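Local structure of NADP-dependent glyceraldehyde-3-phosphate dehydrogenase (Bacillus halodurans, 3PRL) at residues S407-T420 and H432-R446. The protein probably oxidises glyceraldehyde 3-phosphate with NADP+ in a non-phosphorylating reaction, as a member of the aldehyde dehydrogenase family. Residues are numbered along the deposited sequence; the frame is centred on the assembly and turned at random.
Sequences SNQSDYGLQASIFT and HLEVGTVHINAKTER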
loop_
_atom_site.group_PDB
_atom_site.type_symbol
_atom_site.label_atom_id
_atom_site.label_comp_id
_atom_site.label_asym_id
_atom_site.label_seq_id
_atom_site.Cartn_x
_atom_site.Cartn_y
_atom_site.Cartn_z
ATOM N N SER D 407 -30.905 14.998 -10.385
ATOM C CA SER D 407 -30.065 13.821 -10.354
ATOM C C SER D 407 -30.120 13.201 -8.960
ATOM O O SER D 407 -30.396 12.008 -8.810
ATOM C CB SER D 407 -28.627 14.208 -10.732
ATOM O OG SER D 407 -27.699 13.221 -10.340
ATOM N N ASN D 408 -29.903 14.032 -7.943
ATOM C CA ASN D 408 -29.829 13.547 -6.568
ATOM C C ASN D 408 -31.153 13.141 -5.950
ATOM O O ASN D 408 -31.167 12.404 -4.955
ATOM C CB ASN D 408 -29.108 14.558 -5.681
ATOM C CG ASN D 408 -27.640 14.628 -5.994
ATOM O OD1 ASN D 408 -27.097 13.730 -6.645
ATOM N ND2 ASN D 408 -26.988 15.690 -5.557
ATOM N N GLN D 409 -32.253 13.598 -6.559
ATOM C CA GLN D 409 -33.598 13.269 -6.069
ATOM C C GLN D 409 -33.984 11.805 -6.220
ATOM O O GLN D 409 -34.802 11.313 -5.444
ATOM C CB GLN D 409 -34.662 14.155 -6.717
ATOM C CG GLN D 409 -35.031 15.362 -5.891
ATOM C CD GLN D 409 -35.765 16.447 -6.682
ATOM O OE1 GLN D 409 -35.511 17.634 -6.489
ATOM N NE2 GLN D 409 -36.665 16.045 -7.572
ATOM N N SER D 410 -33.411 11.124 -7.220
ATOM C CA SER D 410 -33.636 9.686 -7.431
ATOM C C SER D 410 -33.204 8.880 -6.202
ATOM O O SER D 410 -32.230 9.247 -5.544
ATOM C CB SER D 410 -32.846 9.220 -8.665
ATOM O OG SER D 410 -32.695 7.811 -8.690
ATOM N N ASP D 411 -33.917 7.796 -5.901
ATOM C CA ASP D 411 -33.505 6.878 -4.836
ATOM C C ASP D 411 -32.231 6.124 -5.226
ATOM O O ASP D 411 -31.591 5.518 -4.371
ATOM C CB ASP D 411 -34.596 5.842 -4.497
ATOM C CG ASP D 411 -35.899 6.471 -3.998
ATOM O OD1 ASP D 411 -35.869 7.330 -3.094
ATOM O OD2 ASP D 411 -36.967 6.098 -4.518
ATOM N N TYR D 412 -31.891 6.141 -6.521
ATOM C CA TYR D 412 -30.734 5.431 -7.028
ATOM C C TYR D 412 -29.466 6.247 -6.902
ATOM O O TYR D 412 -29.502 7.461 -6.621
ATOM C CB TYR D 412 -30.955 4.982 -8.488
ATOM C CG TYR D 412 -32.091 4.002 -8.586
ATOM C CD1 TYR D 412 -31.976 2.729 -8.036
ATOM C CD2 TYR D 412 -33.301 4.362 -9.184
ATOM C CE1 TYR D 412 -33.033 1.830 -8.092
ATOM C CE2 TYR D 412 -34.361 3.462 -9.263
ATOM C CZ TYR D 412 -34.214 2.200 -8.718
ATOM O OH TYR D 412 -35.240 1.306 -8.770
ATOM N N GLY D 413 -28.347 5.579 -7.123
ATOM C CA GLY D 413 -27.035 6.189 -6.899
ATOM C C GLY D 413 -25.892 5.321 -7.374
ATOM O O GLY D 413 -24.911 5.143 -6.656
ATOM N N LEU D 414 -26.020 4.779 -8.581
ATOM C CA LEU D 414 -25.014 3.870 -9.107
ATOM C C LEU D 414 -23.853 4.651 -9.770
ATOM O O LEU D 414 -22.746 4.761 -9.210
ATOM C CB LEU D 414 -25.692 2.845 -10.041
ATOM C CG LEU D 414 -24.987 1.591 -10.583
ATOM C CD1 LEU D 414 -23.995 0.982 -9.575
ATOM C CD2 LEU D 414 -26.025 0.545 -10.964
ATOM N N GLN D 415 -24.130 5.231 -10.942
ATOM C CA GLN D 415 -23.121 5.928 -11.720
ATOM C C GLN D 415 -23.724 7.158 -12.412
ATOM O O GLN D 415 -24.918 7.379 -12.332
ATOM C CB GLN D 415 -22.486 4.961 -12.733
ATOM C CG GLN D 415 -21.493 3.970 -12.111
ATOM C CD GLN D 415 -20.480 3.425 -13.124
ATOM O OE1 GLN D 415 -20.449 3.862 -14.263
ATOM N NE2 GLN D 415 -19.619 2.488 -12.683
ATOM N N ALA D 416 -22.888 7.965 -13.070
ATOM C CA ALA D 416 -23.350 9.146 -13.819
ATOM C C ALA D 416 -22.322 9.629 -14.835
ATOM O O ALA D 416 -21.124 9.357 -14.695
ATOM C CB ALA D 416 -23.702 10.300 -12.857
ATOM N N SER D 417 -22.800 10.367 -15.838
ATOM C CA SER D 417 -21.940 11.029 -16.822
ATOM C C SER D 417 -22.102 12.562 -16.796
ATOM O O SER D 417 -23.230 13.054 -16.682
ATOM C CB SER D 417 -22.276 10.527 -18.228
ATOM O OG SER D 417 -22.224 9.118 -18.330
ATOM N N ILE D 418 -20.987 13.302 -16.888
ATOM C CA ILE D 418 -21.018 14.746 -17.162
ATOM C C ILE D 418 -20.351 15.017 -18.515
ATOM O O ILE D 418 -19.259 14.501 -18.795
ATOM C CB ILE D 418 -20.299 15.620 -16.065
ATOM C CG1 ILE D 418 -20.472 15.053 -14.648
ATOM C CG2 ILE D 418 -20.741 17.106 -16.151
ATOM C CD1 ILE D 418 -21.904 14.998 -14.149
ATOM N N PHE D 419 -21.011 15.821 -19.347
ATOM C CA PHE D 419 -20.508 16.177 -20.669
ATOM C C PHE D 419 -20.250 17.689 -20.820
ATOM O O PHE D 419 -21.157 18.518 -20.645
ATOM C CB PHE D 419 -21.463 15.664 -21.740
ATOM C CG PHE D 419 -21.505 14.158 -21.850
ATOM C CD1 PHE D 419 -20.599 13.482 -22.664
ATOM C CD2 PHE D 419 -22.462 13.419 -21.151
ATOM C CE1 PHE D 419 -20.638 12.085 -22.783
ATOM C CE2 PHE D 419 -22.510 12.023 -21.250
ATOM C CZ PHE D 419 -21.589 11.356 -22.070
ATOM N N THR D 420 -18.997 18.026 -21.122
ATOM C CA THR D 420 -18.471 19.393 -21.014
ATOM C C THR D 420 -17.069 19.414 -21.604
ATOM O O THR D 420 -16.384 18.392 -21.618
ATOM C CB THR D 420 -18.276 19.809 -19.536
ATOM O OG1 THR D 420 -19.144 19.052 -18.685
ATOM C CG2 THR D 420 -18.528 21.289 -19.340
ATOM N N HIS D 432 -20.763 16.763 -6.244
ATOM C CA HIS D 432 -22.094 16.903 -5.625
ATOM C C HIS D 432 -23.066 15.809 -6.065
ATOM O O HIS D 432 -24.243 15.860 -5.719
ATOM C CB HIS D 432 -22.740 18.261 -5.950
ATOM C CG HIS D 432 -21.885 19.447 -5.634
ATOM N ND1 HIS D 432 -22.023 20.176 -4.472
ATOM C CD2 HIS D 432 -20.898 20.043 -6.341
ATOM C CE1 HIS D 432 -21.150 21.169 -4.475
ATOM N NE2 HIS D 432 -20.453 21.108 -5.597
ATOM N N LEU D 433 -22.601 14.851 -6.860
ATOM C CA LEU D 433 -23.472 13.770 -7.295
ATOM C C LEU D 433 -23.352 12.564 -6.374
ATOM O O LEU D 433 -22.258 12.058 -6.166
ATOM C CB LEU D 433 -23.173 13.366 -8.747
ATOM C CG LEU D 433 -23.320 14.435 -9.843
ATOM C CD1 LEU D 433 -22.870 13.842 -11.163
ATOM C CD2 LEU D 433 -24.745 15.004 -9.936
ATOM N N GLU D 434 -24.488 12.101 -5.854
ATOM C CA GLU D 434 -24.550 10.964 -4.922
ATOM C C GLU D 434 -24.495 9.594 -5.626
ATOM O O GLU D 434 -25.474 8.854 -5.675
ATOM C CB GLU D 434 -25.796 11.081 -4.035
ATOM C CG GLU D 434 -25.877 12.392 -3.261
ATOM C CD GLU D 434 -27.222 12.651 -2.571
ATOM O OE1 GLU D 434 -28.230 11.938 -2.806
ATOM O OE2 GLU D 434 -27.280 13.618 -1.792
ATOM N N VAL D 435 -23.327 9.265 -6.170
ATOM C CA VAL D 435 -23.132 8.031 -6.929
ATOM C C VAL D 435 -21.779 7.463 -6.575
ATOM O O VAL D 435 -20.953 8.145 -5.959
ATOM C CB VAL D 435 -23.226 8.272 -8.462
ATOM C CG1 VAL D 435 -24.542 8.968 -8.820
ATOM C CG2 VAL D 435 -22.024 9.075 -8.968
ATOM N N GLY D 436 -21.560 6.209 -6.929
ATOM C CA GLY D 436 -20.274 5.572 -6.746
ATOM C C GLY D 436 -19.235 6.111 -7.697
ATOM O O GLY D 436 -18.128 6.481 -7.273
ATOM N N THR D 437 -19.600 6.191 -8.979
ATOM C CA THR D 437 -18.658 6.612 -10.015
ATOM C C THR D 437 -19.207 7.710 -10.917
ATOM O O THR D 437 -20.342 7.632 -11.352
ATOM C CB THR D 437 -18.256 5.404 -10.885
ATOM O OG1 THR D 437 -17.840 4.347 -10.023
ATOM C CG2 THR D 437 -17.112 5.766 -11.882
ATOM N N VAL D 438 -18.381 8.716 -11.197
ATOM C CA VAL D 438 -18.693 9.739 -12.187
ATOM C C VAL D 438 -17.762 9.559 -13.382
ATOM O O VAL D 438 -16.544 9.440 -13.211
ATOM C CB VAL D 438 -18.510 11.165 -11.615
ATOM C CG1 VAL D 438 -18.777 12.221 -12.688
ATOM C CG2 VAL D 438 -19.421 11.380 -10.391
ATOM N N HIS D 439 -18.337 9.518 -14.581
ATOM C CA HIS D 439 -17.560 9.457 -15.817
ATOM C C HIS D 439 -17.553 10.819 -16.505
ATOM O O HIS D 439 -18.619 11.359 -16.828
ATOM C CB HIS D 439 -18.150 8.423 -16.784
ATOM C CG HIS D 439 -18.060 7.010 -16.307
ATOM N ND1 HIS D 439 -17.177 6.101 -16.843
ATOM C CD2 HIS D 439 -18.750 6.343 -15.353
ATOM C CE1 HIS D 439 -17.320 4.936 -16.238
ATOM N NE2 HIS D 439 -18.264 5.056 -15.326
ATOM N N ILE D 440 -16.358 11.354 -16.755
ATOM C CA ILE D 440 -16.206 12.593 -17.532
ATOM C C ILE D 440 -16.091 12.349 -19.049
ATOM O O ILE D 440 -15.109 11.767 -19.538
ATOM C CB ILE D 440 -15.019 13.474 -17.028
ATOM C CG1 ILE D 440 -15.048 13.629 -15.502
ATOM C CG2 ILE D 440 -15.003 14.849 -17.736
ATOM C CD1 ILE D 440 -16.355 14.150 -14.928
ATOM N N ASN D 441 -17.104 12.824 -19.780
ATOM C CA ASN D 441 -17.116 12.786 -21.243
ATOM C C ASN D 441 -17.116 11.389 -21.825
ATOM O O ASN D 441 -16.547 11.148 -22.879
ATOM C CB ASN D 441 -15.944 13.585 -21.824
ATOM C CG ASN D 441 -16.270 15.041 -22.004
ATOM O OD1 ASN D 441 -17.387 15.406 -22.384
ATOM N ND2 ASN D 441 -15.292 15.890 -21.737
ATOM N N ALA D 442 -17.758 10.472 -21.119
ATOM C CA ALA D 442 -17.891 9.084 -21.557
ATOM C C ALA D 442 -19.095 8.499 -20.848
ATOM O O ALA D 442 -19.586 9.080 -19.872
ATOM C CB ALA D 442 -16.650 8.287 -21.207
ATOM N N LYS D 443 -19.559 7.354 -21.346
ATOM C CA LYS D 443 -20.767 6.727 -20.831
ATOM C C LYS D 443 -20.495 6.102 -19.468
ATOM O O LYS D 443 -19.338 6.036 -19.030
ATOM C CB LYS D 443 -21.301 5.680 -21.820
ATOM C CG LYS D 443 -20.370 4.483 -22.085
ATOM C CD LYS D 443 -20.769 3.751 -23.368
ATOM C CE LYS D 443 -20.050 2.417 -23.546
ATOM N NZ LYS D 443 -20.215 1.847 -24.948
ATOM N N THR D 444 -21.557 5.658 -18.796
ATOM C CA THR D 444 -21.374 4.904 -17.555
ATOM C C THR D 444 -21.138 3.439 -17.914
ATOM O O THR D 444 -21.695 2.930 -18.871
ATOM C CB THR D 444 -22.555 5.040 -16.543
ATOM O OG1 THR D 444 -23.781 4.669 -17.175
ATOM C CG2 THR D 444 -22.688 6.470 -16.063
ATOM N N GLU D 445 -20.299 2.770 -17.137
ATOM C CA GLU D 445 -20.053 1.340 -17.329
ATOM C C GLU D 445 -19.406 0.795 -16.079
ATOM O O GLU D 445 -18.777 1.527 -15.314
ATOM C CB GLU D 445 -19.144 1.072 -18.543
ATOM C CG GLU D 445 -17.673 1.374 -18.273
ATOM C CD GLU D 445 -16.824 1.409 -19.522
ATOM O OE1 GLU D 445 -16.949 0.478 -20.366
ATOM O OE2 GLU D 445 -16.035 2.382 -19.644
ATOM N N ARG D 446 -19.547 -0.506 -15.902
ATOM C CA ARG D 446 -18.961 -1.199 -14.780
ATOM C C ARG D 446 -17.440 -1.260 -14.937
ATOM O O ARG D 446 -16.696 -0.982 -13.996
ATOM C CB ARG D 446 -19.548 -2.606 -14.703
ATOM C CG ARG D 446 -19.329 -3.258 -13.362
ATOM C CD ARG D 446 -19.030 -4.727 -13.534
ATOM N NE ARG D 446 -18.494 -5.333 -12.314
ATOM C CZ ARG D 446 -19.232 -5.844 -11.338
ATOM N NH1 ARG D 446 -18.633 -6.390 -10.288
ATOM N NH2 ARG D 446 -20.560 -5.799 -11.394
#
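Gln415 lays its side chain along Thr437, both pointing the same way, and carries its amide on to the loop that follows strand 437-440. There Gln415 NE2 donates to Glu445 O at 2.9 Å, coming from above that carbonyl's plane, while Gln415 OE1 sits at the edge of the His439 ring, 2.7 Å from His439 NE2 in a bent, weak bond, with amide and ring planes 35° apart. Ser417, on the same face, sends OG in the plane of the Ala442 carbonyl onto a lone pair of Ala442 O. Gln415, Ser417, Thr437 and His439 sit on the paired strands of the right-handed β-α-β crossover 415-419, 423-431, 437-440 in the catalytic domain of the aldehyde dehydrogenase fold; beyond it, Arg446 salt-bridges Glu259, the predicted active-site residue, and a second subunit continues the sheet past strand 437-440. On the other face of the sheet, Ile418 and Leu433 meet tip to tip, CD1 to CD1 at a tight 3.3 Å. At the helix end, Asn408 has CG anti to its carbonyl carbon (chi1 -70°), which turns the amide toward the backbone of 432-434: Asn408 ND2 reaches His432 O at 2.8 Å, Asn408 OD1 takes Glu434 N at 3.2 Å, and the Glu434 carboxylate, salt-bridged to Lys457, stacks on the Asn408 amide, the planes 9° apart. A leucine here would probably leave His432 O and Glu434 N without these mates.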